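Tryptophanyl-tRNA synthetase (Thermus thermophilus, PDB 2EL7) catalyses the ATP-dependent attachment of L-tryptophan to tRNA(Trp), as a homodimeric class I aminoacyl-tRNA synthetase. Local coordinates at the interface of chains A and B. Sequence-based numbering; all coordinates share one arbitrary frame. Chains: chain A/B, Tryptophanyl-tRNA synthetase.

The interface of chains A and B. Residues chain A 96, 169, 324-326; chain B 47, 53, 55.
This patch is part of the two-fold subunit interface of the homodimer, so it recurs with the chains exchanged. Chain A brings the turn A:Val325-A:Gly326, just past helix 296-324, and A:Phe169, the last residue of helix 153-169. Chain B brings B:Leu47 from the 3-10 helix 43-48, and B:Tyr53 and B:Pro55 from the loop after it.

The tight part centres on the phenol of B:Tyr53. It reaches tip first between A:Phe169 and A:Val325. Its hydroxyl OH donates a hydrogen bond to the backbone carbonyl A:Val325 O at 2.9 Å. The donor lies in the carbonyl plane on a lone pair, with a C=O...OH angle of 126°. The same OH comes within 3.5 Å of A:Phe169 CE2. Within chain B the phenol ring is sandwiched. B:Leu47 CD2 lies over one face toward the rim, and B:Pro55 CD covers the rim of the opposite face. This should limit the ring's rotation and keep OH aimed at the carbonyl. A phenylalanine here would lose the hydroxyl and its bond to A:Val325 O, and would probably leave the turn of chain A less firmly held.

A:Phe169 is packed from two directions. With CG anti to its own carbonyl carbon (chi1 -47°), its ring turns the CE2 edge to B:Pro55 and one face to A:Val325. A:Val325 CG2, from its own chain, sits 4.1 Å above the ring centre. B:Pro55 CG meets the ring edge in plane, 3.7 Å from A:Phe169 CE2.

Packing loosens toward helix 89-99. B:Leu47 CD1 still touches A:Val325 CG1 at 3.9 Å, but A:Val96 CG1 stays 4.5 Å from B:Leu47 CD1 and loses little surface. The other margin, at A:Gly326, is wet. There water 1 links the two backbones. It lies 3.1 Å from A:Gly326 O. The O of water 1 is 2.8 Å from the carbonyl oxygen B:Pro55 O.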
loop_
_atom_site.group_PDB
_atom_site.type_symbol
_atom_site.label_atom_id
_atom_site.label_comp_id
_atom_site.label_asym_id
_atom_site.label_seq_id
_atom_site.Cartn_x
_atom_site.Cartn_y
_atom_site.Cartn_z
ATOM N N VAL A 96 -3.557 5.409 -2.804
ATOM C CA VAL A 96 -4.100 6.689 -3.272
ATOM C C VAL A 96 -3.428 7.815 -2.520
ATOM O O VAL A 96 -2.890 8.727 -3.123
ATOM C CB VAL A 96 -5.648 6.782 -3.085
ATOM C CG1 VAL A 96 -6.154 8.142 -3.587
ATOM C CG2 VAL A 96 -6.336 5.660 -3.876
ATOM N N PHE A 169 -10.951 16.051 -5.419
ATOM C CA PHE A 169 -11.992 15.156 -5.894
ATOM C C PHE A 169 -13.395 15.378 -5.379
ATOM O O PHE A 169 -14.290 14.645 -5.778
ATOM C CB PHE A 169 -11.600 13.691 -5.615
ATOM C CG PHE A 169 -10.183 13.351 -6.003
ATOM C CD1 PHE A 169 -9.206 13.143 -5.021
ATOM C CD2 PHE A 169 -9.817 13.240 -7.350
ATOM C CE1 PHE A 169 -7.889 12.828 -5.367
ATOM C CE2 PHE A 169 -8.500 12.928 -7.714
ATOM C CZ PHE A 169 -7.533 12.720 -6.725
ATOM N N LYS A 324 -14.601 8.691 -7.240
ATOM C CA LYS A 324 -14.153 10.079 -7.304
ATOM C C LYS A 324 -12.770 10.238 -7.917
ATOM O O LYS A 324 -12.457 11.259 -8.505
ATOM C CB LYS A 324 -14.178 10.714 -5.912
ATOM C CG LYS A 324 -15.595 10.958 -5.369
ATOM C CD LYS A 324 -15.589 11.798 -4.095
ATOM C CE LYS A 324 -17.000 12.047 -3.610
ATOM N NZ LYS A 324 -17.033 12.418 -2.171
ATOM N N VAL A 325 -11.943 9.218 -7.766
ATOM C CA VAL A 325 -10.589 9.205 -8.311
ATOM C C VAL A 325 -10.709 8.916 -9.814
ATOM O O VAL A 325 -9.754 9.060 -10.572
ATOM C CB VAL A 325 -9.763 8.119 -7.545
ATOM C CG1 VAL A 325 -8.907 7.300 -8.479
ATOM C CG2 VAL A 325 -8.944 8.794 -6.456
ATOM N N GLY A 326 -11.904 8.504 -10.238
ATOM C CA GLY A 326 -12.145 8.227 -11.642
ATOM C C GLY A 326 -11.765 6.869 -12.206
ATOM O O GLY A 326 -11.529 6.757 -13.417
ATOM N N LEU B 47 -2.231 7.695 -11.386
ATOM C CA LEU B 47 -2.204 8.590 -10.230
ATOM C C LEU B 47 -0.842 9.144 -9.761
ATOM O O LEU B 47 -0.802 10.135 -9.024
ATOM C CB LEU B 47 -2.909 7.928 -9.031
ATOM C CG LEU B 47 -4.312 7.305 -9.178
ATOM C CD1 LEU B 47 -5.029 7.407 -7.850
ATOM C CD2 LEU B 47 -5.141 8.003 -10.221
ATOM N N TYR B 53 -2.717 14.239 -14.143
ATOM C CA TYR B 53 -3.603 13.194 -14.667
ATOM C C TYR B 53 -5.034 13.751 -14.621
ATOM O O TYR B 53 -5.266 14.795 -13.998
ATOM C CB TYR B 53 -3.414 11.907 -13.838
ATOM C CG TYR B 53 -4.482 11.595 -12.821
ATOM C CD1 TYR B 53 -5.583 10.818 -13.166
ATOM C CD2 TYR B 53 -4.371 12.037 -11.505
ATOM C CE1 TYR B 53 -6.545 10.482 -12.235
ATOM C CE2 TYR B 53 -5.329 11.705 -10.555
ATOM C CZ TYR B 53 -6.421 10.924 -10.926
ATOM O OH TYR B 53 -7.386 10.577 -10.002
ATOM N N PRO B 55 -8.896 12.740 -13.622
ATOM C CA PRO B 55 -9.910 11.839 -13.054
ATOM C C PRO B 55 -11.157 11.681 -13.919
ATOM O O PRO B 55 -11.783 10.616 -13.933
ATOM C CB PRO B 55 -10.240 12.486 -11.706
ATOM C CG PRO B 55 -8.994 13.260 -11.378
ATOM C CD PRO B 55 -8.590 13.846 -12.691
HETATM O O HOH W 1 -13.019 8.622 -15.421
#